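PDB 7DMB: putative methyltransferase from Emericella variicolor, which probably transfers methyl groups from S-adenosyl-L-methionine as a trans-acting partner of the polyketide synthase in calbistrin biosynthesis. Local coordinates for residues H86-L94 with D321-W331; V284-V292 with L332-C343. One frame throughout, in Å; residues are numbered along the deposited sequence.

Interaction 1 of 2, residues H86-L94 with D321-W331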
loop_
_atom_site.group_PDB
_atom_site.type_symbol
_atom_site.label_atom_id
_atom_site.label_comp_id
_atom_site.label_asym_id
_atom_site.label_seq_id
_atom_site.Cartn_x
_atom_site.Cartn_y
_atom_site.Cartn_z
ATOM N N HIS A 86 -2.174 -21.626 -6.215
ATOM C CA HIS A 86 -2.445 -20.203 -6.410
ATOM C C HIS A 86 -1.932 -19.687 -7.751
ATOM O O HIS A 86 -2.457 -18.686 -8.256
ATOM C CB HIS A 86 -1.874 -19.371 -5.255
ATOM C CG HIS A 86 -0.395 -19.131 -5.336
ATOM N ND1 HIS A 86 0.530 -19.979 -4.766
ATOM C CD2 HIS A 86 0.314 -18.121 -5.898
ATOM C CE1 HIS A 86 1.747 -19.514 -4.994
ATOM N NE2 HIS A 86 1.643 -18.385 -5.672
ATOM N N PHE A 87 -0.928 -20.335 -8.342
ATOM C CA PHE A 87 -0.521 -19.942 -9.686
ATOM C C PHE A 87 -1.636 -20.235 -10.672
ATOM O O PHE A 87 -1.862 -19.466 -11.614
ATOM C CB PHE A 87 0.762 -20.674 -10.100
ATOM C CG PHE A 87 1.981 -20.247 -9.334
ATOM C CD1 PHE A 87 2.897 -21.190 -8.882
ATOM C CD2 PHE A 87 2.231 -18.901 -9.086
ATOM C CE1 PHE A 87 4.033 -20.798 -8.173
ATOM C CE2 PHE A 87 3.360 -18.508 -8.384
ATOM C CZ PHE A 87 4.263 -19.460 -7.927
ATOM N N GLU A 88 -2.341 -21.355 -10.457
ATOM C CA GLU A 88 -3.513 -21.704 -11.253
ATOM C C GLU A 88 -4.617 -20.674 -11.080
ATOM O O GLU A 88 -5.306 -20.321 -12.043
ATOM C CB GLU A 88 -4.029 -23.084 -10.842
ATOM C CG GLU A 88 -3.106 -24.254 -11.132
ATOM C CD GLU A 88 -3.661 -25.546 -10.560
ATOM O OE1 GLU A 88 -3.223 -25.939 -9.454
ATOM O OE2 GLU A 88 -4.561 -26.148 -11.198
ATOM N N LYS A 89 -4.821 -20.206 -9.846
ATOM C CA LYS A 89 -5.816 -19.169 -9.600
ATOM C C LYS A 89 -5.482 -17.902 -10.376
ATOM O O LYS A 89 -6.373 -17.277 -10.969
ATOM C CB LYS A 89 -5.897 -18.876 -8.104
ATOM C CG LYS A 89 -6.223 -20.112 -7.254
ATOM C CD LYS A 89 -7.013 -19.733 -6.007
ATOM C CE LYS A 89 -7.400 -20.970 -5.205
ATOM N NZ LYS A 89 -6.285 -21.467 -4.351
ATOM N N TYR A 90 -4.193 -17.524 -10.398
ATOM C CA TYR A 90 -3.768 -16.325 -11.117
ATOM C C TYR A 90 -3.959 -16.485 -12.620
ATOM O O TYR A 90 -4.485 -15.582 -13.286
ATOM C CB TYR A 90 -2.306 -16.009 -10.789
ATOM C CG TYR A 90 -1.770 -14.746 -11.431
ATOM C CD1 TYR A 90 -1.982 -13.505 -10.845
ATOM C CD2 TYR A 90 -1.038 -14.796 -12.616
ATOM C CE1 TYR A 90 -1.482 -12.334 -11.416
ATOM C CE2 TYR A 90 -0.529 -13.634 -13.192
ATOM C CZ TYR A 90 -0.754 -12.402 -12.587
ATOM O OH TYR A 90 -0.258 -11.237 -13.142
ATOM N N ARG A 91 -3.517 -17.622 -13.174
ATOM C CA ARG A 91 -3.761 -17.918 -14.585
ATOM C C ARG A 91 -5.256 -17.844 -14.912
ATOM O O ARG A 91 -5.663 -17.179 -15.874
ATOM C CB ARG A 91 -3.195 -19.297 -14.944
ATOM C CG ARG A 91 -3.630 -19.805 -16.331
ATOM C CD ARG A 91 -2.770 -20.955 -16.891
ATOM N NE ARG A 91 -2.944 -22.214 -16.165
ATOM C CZ ARG A 91 -2.117 -23.254 -16.253
ATOM N NH1 ARG A 91 -1.059 -23.206 -17.053
ATOM N NH2 ARG A 91 -2.350 -24.348 -15.535
ATOM N N ASN A 92 -6.092 -18.509 -14.105
ATOM C CA ASN A 92 -7.536 -18.474 -14.330
ATOM C C ASN A 92 -8.076 -17.055 -14.221
ATOM O O ASN A 92 -8.852 -16.610 -15.073
ATOM C CB ASN A 92 -8.249 -19.390 -13.333
ATOM C CG ASN A 92 -8.013 -20.865 -13.622
ATOM O OD1 ASN A 92 -7.632 -21.249 -14.739
ATOM N ND2 ASN A 92 -8.242 -21.702 -12.617
ATOM N N TRP A 93 -7.683 -16.332 -13.162
ATOM C CA TRP A 93 -8.087 -14.934 -13.026
ATOM C C TRP A 93 -7.627 -14.105 -14.220
ATOM O O TRP A 93 -8.402 -13.314 -14.771
ATOM C CB TRP A 93 -7.537 -14.326 -11.727
ATOM C CG TRP A 93 -7.749 -12.836 -11.701
ATOM C CD1 TRP A 93 -8.917 -12.182 -11.425
ATOM C CD2 TRP A 93 -6.791 -11.822 -12.023
ATOM N NE1 TRP A 93 -8.738 -10.826 -11.533
ATOM C CE2 TRP A 93 -7.444 -10.577 -11.905
ATOM C CE3 TRP A 93 -5.446 -11.844 -12.395
ATOM C CZ2 TRP A 93 -6.797 -9.367 -12.142
ATOM C CZ3 TRP A 93 -4.800 -10.632 -12.617
ATOM C CH2 TRP A 93 -5.476 -9.416 -12.492
ATOM N N LEU A 94 -6.369 -14.260 -14.634
ATOM C CA LEU A 94 -5.869 -13.429 -15.726
ATOM C C LEU A 94 -6.593 -13.731 -17.038
ATOM O O LEU A 94 -6.886 -12.808 -17.800
ATOM C CB LEU A 94 -4.357 -13.598 -15.890
ATOM C CG LEU A 94 -3.687 -12.402 -16.585
ATOM C CD1 LEU A 94 -4.085 -11.119 -15.932
ATOM C CD2 LEU A 94 -2.187 -12.534 -16.600
ATOM N N ASP A 321 -3.871 -6.583 -8.306
ATOM C CA ASP A 321 -4.095 -8.001 -8.565
ATOM C C ASP A 321 -3.075 -8.539 -9.555
ATOM O O ASP A 321 -2.516 -9.623 -9.359
ATOM C CB ASP A 321 -5.510 -8.242 -9.104
ATOM C CG ASP A 321 -6.575 -7.687 -8.198
ATOM O OD1 ASP A 321 -7.265 -8.490 -7.543
ATOM O OD2 ASP A 321 -6.710 -6.446 -8.138
ATOM N N PHE A 322 -2.834 -7.800 -10.640
ATOM C CA PHE A 322 -1.843 -8.237 -11.615
ATOM C C PHE A 322 -0.454 -8.340 -10.989
ATOM O O PHE A 322 0.288 -9.298 -11.252
ATOM C CB PHE A 322 -1.819 -7.274 -12.801
ATOM C CG PHE A 322 -0.749 -7.586 -13.795
ATOM C CD1 PHE A 322 -0.996 -8.480 -14.819
ATOM C CD2 PHE A 322 0.518 -7.010 -13.691
ATOM C CE1 PHE A 322 -0.013 -8.796 -15.731
ATOM C CE2 PHE A 322 1.501 -7.329 -14.593
ATOM C CZ PHE A 322 1.233 -8.223 -15.621
ATOM N N MET A 323 -0.095 -7.373 -10.141
ATOM C CA MET A 323 1.295 -7.246 -9.722
ATOM C C MET A 323 1.658 -8.245 -8.642
ATOM O O MET A 323 2.794 -8.722 -8.592
ATOM C CB MET A 323 1.569 -5.821 -9.223
ATOM C CG MET A 323 1.839 -4.825 -10.331
ATOM S SD MET A 323 3.170 -5.324 -11.431
ATOM C CE MET A 323 4.499 -5.564 -10.245
ATOM N N VAL A 324 0.732 -8.540 -7.736
ATOM C CA VAL A 324 1.040 -9.381 -6.586
ATOM C C VAL A 324 0.229 -10.670 -6.565
ATOM O O VAL A 324 0.408 -11.483 -5.658
ATOM C CB VAL A 324 0.862 -8.602 -5.266
ATOM C CG1 VAL A 324 1.659 -7.297 -5.311
ATOM C CG2 VAL A 324 -0.574 -8.295 -5.065
ATOM N N GLY A 325 -0.618 -10.904 -7.565
ATOM C CA GLY A 325 -1.409 -12.128 -7.609
ATOM C C GLY A 325 -0.587 -13.403 -7.649
ATOM O O GLY A 325 -1.087 -14.469 -7.290
ATOM N N LEU A 326 0.667 -13.323 -8.077
ATOM C CA LEU A 326 1.502 -14.512 -8.116
ATOM C C LEU A 326 1.974 -14.941 -6.730
ATOM O O LEU A 326 2.592 -16.005 -6.609
ATOM C CB LEU A 326 2.698 -14.266 -9.058
ATOM C CG LEU A 326 2.386 -14.293 -10.571
ATOM C CD1 LEU A 326 3.555 -13.761 -11.401
ATOM C CD2 LEU A 326 1.989 -15.695 -11.035
ATOM N N LEU A 327 1.675 -14.153 -5.679
ATOM C CA LEU A 327 1.946 -14.529 -4.291
ATOM C C LEU A 327 0.747 -15.248 -3.670
ATOM O O LEU A 327 -0.406 -14.817 -3.858
ATOM C CB LEU A 327 2.283 -13.304 -3.453
ATOM C CG LEU A 327 3.377 -12.447 -4.076
ATOM C CD1 LEU A 327 3.627 -11.181 -3.251
ATOM C CD2 LEU A 327 4.637 -13.286 -4.216
ATOM N N PRO A 328 1.037 -16.321 -2.911
ATOM C CA PRO A 328 -0.053 -17.099 -2.282
ATOM C C PRO A 328 -0.958 -16.264 -1.393
ATOM O O PRO A 328 -2.167 -16.513 -1.331
ATOM C CB PRO A 328 0.688 -18.160 -1.450
ATOM C CG PRO A 328 2.149 -18.011 -1.742
ATOM C CD PRO A 328 2.377 -16.705 -2.422
ATOM N N GLY A 329 -0.395 -15.270 -0.706
ATOM C CA GLY A 329 -1.168 -14.446 0.198
ATOM C C GLY A 329 -2.259 -13.620 -0.459
ATOM O O GLY A 329 -3.215 -13.235 0.215
ATOM N N TRP A 330 -2.138 -13.323 -1.756
ATOM C CA TRP A 330 -3.193 -12.563 -2.429
ATOM C C TRP A 330 -4.512 -13.323 -2.447
ATOM O O TRP A 330 -5.571 -12.720 -2.646
ATOM C CB TRP A 330 -2.766 -12.208 -3.863
ATOM C CG TRP A 330 -3.655 -11.190 -4.527
ATOM C CD1 TRP A 330 -4.527 -11.399 -5.576
ATOM C CD2 TRP A 330 -3.775 -9.808 -4.179
ATOM N NE1 TRP A 330 -5.164 -10.222 -5.893
ATOM C CE2 TRP A 330 -4.722 -9.236 -5.044
ATOM C CE3 TRP A 330 -3.179 -8.999 -3.202
ATOM C CZ2 TRP A 330 -5.078 -7.887 -4.972
ATOM C CZ3 TRP A 330 -3.534 -7.652 -3.132
ATOM C CH2 TRP A 330 -4.467 -7.113 -4.010
ATOM N N TRP A 331 -4.474 -14.632 -2.232
ATOM C CA TRP A 331 -5.659 -15.458 -2.327
ATOM C C TRP A 331 -6.237 -15.812 -0.964
ATOM O O TRP A 331 -7.245 -16.517 -0.899
ATOM C CB TRP A 331 -5.337 -16.702 -3.159
ATOM C CG TRP A 331 -4.795 -16.249 -4.472
ATOM C CD1 TRP A 331 -3.481 -16.103 -4.806
ATOM C CD2 TRP A 331 -5.552 -15.798 -5.606
ATOM N NE1 TRP A 331 -3.369 -15.610 -6.087
ATOM C CE2 TRP A 331 -4.624 -15.410 -6.599
ATOM C CE3 TRP A 331 -6.921 -15.694 -5.883
ATOM C CZ2 TRP A 331 -5.017 -14.933 -7.844
ATOM C CZ3 TRP A 331 -7.311 -15.213 -7.123
ATOM C CH2 TRP A 331 -6.361 -14.839 -8.088
#

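Interaction 2 of 2, residues V284-V292 with L332-C343. With SAH (S-adenosyl-L-homocysteine), chain C.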
loop_
_atom_site.group_PDB
_atom_site.type_symbol
_atom_site.label_atom_id
_atom_site.label_comp_id
_atom_site.label_asym_id
_atom_site.label_seq_id
_atom_site.Cartn_x
_atom_site.Cartn_y
_atom_site.Cartn_z
ATOM N N VAL A 284 0.035 -2.899 4.900
ATOM C CA VAL A 284 0.471 -4.099 5.592
ATOM C C VAL A 284 -0.699 -4.823 6.250
ATOM O O VAL A 284 -0.758 -6.060 6.248
ATOM C CB VAL A 284 1.569 -3.773 6.639
ATOM C CG1 VAL A 284 1.174 -2.563 7.497
ATOM C CG2 VAL A 284 1.838 -4.986 7.518
ATOM N N LEU A 285 -1.668 -4.078 6.791
ATOM C CA LEU A 285 -2.725 -4.729 7.557
ATOM C C LEU A 285 -3.525 -5.696 6.687
ATOM O O LEU A 285 -3.900 -6.778 7.145
ATOM C CB LEU A 285 -3.632 -3.685 8.222
ATOM C CG LEU A 285 -3.009 -2.699 9.251
ATOM C CD1 LEU A 285 -4.077 -1.966 10.068
ATOM C CD2 LEU A 285 -2.027 -3.375 10.175
ATOM N N HIS A 286 -3.756 -5.354 5.413
ATOM C CA HIS A 286 -4.515 -6.269 4.561
ATOM C C HIS A 286 -3.758 -7.563 4.279
ATOM O O HIS A 286 -4.366 -8.524 3.792
ATOM C CB HIS A 286 -4.915 -5.591 3.240
ATOM C CG HIS A 286 -3.785 -5.398 2.274
ATOM N ND1 HIS A 286 -3.381 -4.150 1.846
ATOM C CD2 HIS A 286 -2.994 -6.290 1.631
ATOM C CE1 HIS A 286 -2.386 -4.283 0.988
ATOM N NE2 HIS A 286 -2.127 -5.571 0.846
ATOM N N ALA A 287 -2.442 -7.595 4.546
ATOM C CA ALA A 287 -1.655 -8.814 4.391
ATOM C C ALA A 287 -1.809 -9.773 5.567
ATOM O O ALA A 287 -1.308 -10.900 5.501
ATOM C CB ALA A 287 -0.170 -8.476 4.192
ATOM N N THR A 288 -2.491 -9.376 6.602
ATOM C CA THR A 288 -2.697 -10.249 7.742
ATOM C C THR A 288 -3.970 -11.065 7.552
ATOM O O THR A 288 -4.861 -10.669 6.791
ATOM C CB THR A 288 -2.764 -9.419 9.027
ATOM O OG1 THR A 288 -3.984 -8.662 9.060
ATOM C CG2 THR A 288 -1.585 -8.467 9.080
ATOM N N PRO A 289 -4.074 -12.227 8.219
ATOM C CA PRO A 289 -5.197 -13.138 7.932
ATOM C C PRO A 289 -6.534 -12.697 8.508
ATOM O O PRO A 289 -7.583 -13.036 7.939
ATOM C CB PRO A 289 -4.738 -14.482 8.527
ATOM C CG PRO A 289 -3.585 -14.175 9.408
ATOM C CD PRO A 289 -2.969 -12.899 8.925
ATOM N N CYS A 290 -6.549 -11.937 9.595
ATOM C CA CYS A 290 -7.810 -11.630 10.256
ATOM C C CYS A 290 -7.735 -10.177 10.704
ATOM O O CYS A 290 -6.990 -9.849 11.629
ATOM C CB CYS A 290 -8.030 -12.590 11.438
ATOM S SG CYS A 290 -9.439 -12.224 12.494
ATOM N N LEU A 291 -8.482 -9.299 10.041
ATOM C CA LEU A 291 -8.271 -7.871 10.261
ATOM C C LEU A 291 -8.646 -7.456 11.679
ATOM O O LEU A 291 -7.984 -6.597 12.271
ATOM C CB LEU A 291 -9.053 -7.044 9.240
ATOM C CG LEU A 291 -8.671 -7.287 7.786
ATOM C CD1 LEU A 291 -9.355 -6.275 6.920
ATOM C CD2 LEU A 291 -7.138 -7.226 7.623
ATOM N N VAL A 292 -9.710 -8.046 12.237
ATOM C CA VAL A 292 -10.160 -7.650 13.569
ATOM C C VAL A 292 -9.105 -7.994 14.621
ATOM O O VAL A 292 -8.790 -7.177 15.494
ATOM C CB VAL A 292 -11.523 -8.292 13.885
ATOM C CG1 VAL A 292 -11.891 -8.072 15.340
ATOM C CG2 VAL A 292 -12.607 -7.715 12.973
ATOM N N LEU A 332 -5.651 -15.306 0.116
ATOM C CA LEU A 332 -6.318 -15.357 1.406
ATOM C C LEU A 332 -7.414 -14.291 1.458
ATOM O O LEU A 332 -7.435 -13.343 0.664
ATOM C CB LEU A 332 -5.310 -15.177 2.554
ATOM C CG LEU A 332 -4.596 -13.857 2.905
ATOM C CD1 LEU A 332 -5.487 -12.782 3.534
ATOM C CD2 LEU A 332 -3.421 -14.148 3.832
ATOM N N GLY A 333 -8.330 -14.451 2.415
ATOM C CA GLY A 333 -9.387 -13.475 2.613
ATOM C C GLY A 333 -10.769 -14.072 2.825
ATOM O O GLY A 333 -11.598 -13.487 3.530
ATOM N N GLU A 334 -11.029 -15.236 2.220
ATOM C CA GLU A 334 -12.368 -15.820 2.271
ATOM C C GLU A 334 -12.772 -16.212 3.691
ATOM O O GLU A 334 -13.939 -16.060 4.049
ATOM C CB GLU A 334 -12.469 -17.024 1.321
ATOM C CG GLU A 334 -12.797 -16.639 -0.130
ATOM C CD GLU A 334 -11.626 -16.685 -1.087
ATOM O OE1 GLU A 334 -11.900 -16.718 -2.290
ATOM O OE2 GLU A 334 -10.453 -16.640 -0.671
ATOM N N ALA A 335 -11.836 -16.696 4.517
ATOM C CA ALA A 335 -12.137 -16.983 5.920
ATOM C C ALA A 335 -12.221 -15.721 6.784
ATOM O O ALA A 335 -12.536 -15.818 7.985
ATOM C CB ALA A 335 -11.094 -17.941 6.518
ATOM N N ASP A 336 -11.941 -14.553 6.208
ATOM C CA ASP A 336 -11.959 -13.273 6.910
ATOM C C ASP A 336 -12.920 -12.299 6.235
ATOM O O ASP A 336 -12.736 -11.078 6.295
ATOM C CB ASP A 336 -10.556 -12.670 6.985
ATOM C CG ASP A 336 -10.452 -11.575 8.023
ATOM O OD1 ASP A 336 -10.911 -11.812 9.156
ATOM O OD2 ASP A 336 -9.934 -10.475 7.710
ATOM N N GLY A 337 -13.942 -12.834 5.571
ATOM C CA GLY A 337 -14.950 -11.988 4.965
ATOM C C GLY A 337 -14.424 -11.142 3.832
ATOM O O GLY A 337 -14.958 -10.058 3.581
ATOM N N ARG A 338 -13.376 -11.611 3.149
ATOM C CA ARG A 338 -12.687 -10.873 2.094
ATOM C C ARG A 338 -12.494 -11.815 0.905
ATOM O O ARG A 338 -11.377 -12.122 0.487
ATOM C CB ARG A 338 -11.344 -10.325 2.584
ATOM C CG ARG A 338 -11.453 -9.292 3.698
ATOM C CD ARG A 338 -10.073 -8.721 4.050
ATOM N NE ARG A 338 -9.320 -9.598 4.949
ATOM C CZ ARG A 338 -7.994 -9.616 5.057
ATOM N NH1 ARG A 338 -7.251 -8.812 4.317
ATOM N NH2 ARG A 338 -7.399 -10.444 5.909
ATOM N N ALA A 339 -13.615 -12.298 0.364
ATOM C CA ALA A 339 -13.560 -13.287 -0.710
ATOM C C ALA A 339 -12.956 -12.705 -1.982
ATOM O O ALA A 339 -12.161 -13.372 -2.654
ATOM C CB ALA A 339 -14.959 -13.844 -0.986
ATOM N N GLY A 340 -13.309 -11.465 -2.325
ATOM C CA GLY A 340 -12.809 -10.835 -3.529
ATOM C C GLY A 340 -11.331 -10.469 -3.512
ATOM O O GLY A 340 -10.804 -10.085 -4.560
ATOM N N GLY A 341 -10.659 -10.573 -2.372
ATOM C CA GLY A 341 -9.263 -10.200 -2.275
ATOM C C GLY A 341 -8.981 -9.480 -0.971
ATOM O O GLY A 341 -9.903 -9.057 -0.273
ATOM N N PRO A 342 -7.704 -9.320 -0.616
ATOM C CA PRO A 342 -7.385 -8.832 0.741
ATOM C C PRO A 342 -7.643 -7.342 0.961
ATOM O O PRO A 342 -7.717 -6.917 2.125
ATOM C CB PRO A 342 -5.893 -9.174 0.909
ATOM C CG PRO A 342 -5.373 -9.471 -0.442
ATOM C CD PRO A 342 -6.518 -9.789 -1.357
ATOM N N CYS A 343 -7.773 -6.538 -0.094
ATOM C CA CYS A 343 -7.944 -5.091 0.053
ATOM C C CYS A 343 -9.431 -4.759 0.178
ATOM O O CYS A 343 -10.252 -5.309 -0.553
ATOM C CB CYS A 343 -7.349 -4.347 -1.146
ATOM S SG CYS A 343 -5.546 -4.502 -1.369
HETATM N N SAH C . 5.094 -0.281 4.096
HETATM C CA SAH C . 5.647 -0.980 2.903
HETATM C CB SAH C . 4.596 -1.147 1.800
HETATM C CG SAH C . 3.680 -2.330 2.031
HETATM S SD SAH C . 4.486 -3.948 1.830
HETATM C C SAH C . 6.842 -0.189 2.364
HETATM O O SAH C . 7.832 -0.859 2.002
HETATM O OXT SAH C . 6.747 1.061 2.356
HETATM C "C5'" SAH C . 3.884 -4.818 3.300
HETATM C "C4'" SAH C . 4.932 -4.887 4.390
HETATM O "O4'" SAH C . 4.324 -5.423 5.591
HETATM C "C3'" SAH C . 6.115 -5.800 4.056
HETATM O "O3'" SAH C . 7.329 -5.127 4.362
HETATM C "C2'" SAH C . 5.864 -7.033 4.931
HETATM O "O2'" SAH C . 7.029 -7.715 5.344
HETATM C "C1'" SAH C . 5.144 -6.430 6.129
HETATM N N9 SAH C . 4.286 -7.389 6.817
HETATM C C8 SAH C . 3.593 -8.413 6.222
HETATM N N7 SAH C . 2.887 -9.125 7.062
HETATM C C5 SAH C . 3.137 -8.545 8.296
HETATM C C6 SAH C . 2.679 -8.851 9.592
HETATM N N6 SAH C . 1.855 -9.858 9.863
HETATM N N1 SAH C . 3.120 -8.070 10.610
HETATM C C2 SAH C . 3.953 -7.061 10.328
HETATM N N3 SAH C . 4.444 -6.679 9.152
HETATM C C4 SAH C . 3.998 -7.470 8.159
HETATM O O HOH W 1 -11.555 -9.711 10.510
#

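Interaction 1 of 2, residues H86-L94 with D321-W331
His86, Phe87 and Tyr90 of helix 85-101 face the chain as it leaves helix 319-324 through a type I turn, Val324 to Leu327, and enters the 3-10 segment 328-331. The backbones come close, with the CA atoms of Tyr90 and Gly325 6.0 Å apart. Tyr90 illustrates how one aromatic side chain can serve both polar and apolar contacts: with CG anti to the backbone N (chi1 -177°), Tyr90 OH donates to Phe322 O at 2.8 Å, on a lone pair in the carbonyl plane, while Leu326 CG sits over the ring centre, 4.0 Å from the centroid. The same hydroxyl lies over one face of Phe322. At the turn, His86 NE2 donates 2.7 Å to Leu326 O, bent at 135° and from above the carbonyl plane; Pro328 covers one face of the imidazole. Lys89 CB stands over the face of the Trp331 indole, 3.8 Å from the centroid of the six-membered ring. Trp331 NE1 bonds Gly325 O at 2.8 Å, which fixes the indole's rotation. Three carbonyls, of Phe322, Gly325 and Leu326, thus find donors on aromatic side chains, so these acceptors, two of them in the turn, are satisfied within largely apolar packing.

Interaction 2 of 2, residues V284-V292 with L332-C343
The loop after strand 276-282, which borders the S-adenosyl-L-homocysteine pocket, is gripped by Arg338 of residues 332-343, whose guanidinium reaches the carbonyls of His286 and Thr288. On the pocket side, Val284 CG2 lies 3.2 Å from O4' of the ligand ribose, and Thr288 turns its methyl toward the adenine amino group. The bend of Arg338 at chi3 (-81°) presents the guanidinium edge to the loop. Arg338 NH1 donates to His286 O at 2.9 Å, tilted from the carbonyl plane, and also to Pro342 O, in plane on a lone pair, thereby linking the two segments. Arg338 NH2 makes a 2.7 Å bond to Thr288 O and a weak one, 3.3 Å, to Pro289 O, while Leu291 CD2 packs over one face of the group.

Asp336 completes the network. Asp336 OD2 receives Arg338 NE at 3.0 Å through the anti lone pair, in a salt bridge, and Leu291 N at 3.0 Å from the syn side; Arg352 of helix 346-355 is a further ionic partner. A water that donates to Asp336 OD1 accepts from Val292 N. The carboxylate thus stands at the start of helix 291-301, where the helix end would be expected to stabilise its negative charge. Farther along, Cys343 SG rests over the His286 ring, 3.9 Å from the centroid, and Glu312 is hydrogen-bonded to ND1 of that histidine. A cofactor-lining loop between the fourth strand and its following helix is typical of the Rossmann-like class I methyltransferase fold.

The end of helix 319-324 and the chain that follows it towards helix 346-355 serve both contacts, since residues 321-331 and 332-343 run on directly from one another. In interaction 1 this chain lies on helix 85-101, away from the annotated ligand site; in interaction 2 it backs the cofactor loop. Both are partly buried, but interaction 1 buries more surface, 696 against 420 Å², and relies on aromatic rings with a few carbonyl bonds, whereas interaction 2 relies on an arginine-aspartate pair whose members also bond backbone carbonyls and an N-H. They meet where Trp330 CH2 packs 3.9 Å from Cys343 SG, joining the contact on helix 85-101 to the loop that reaches the cofactor side.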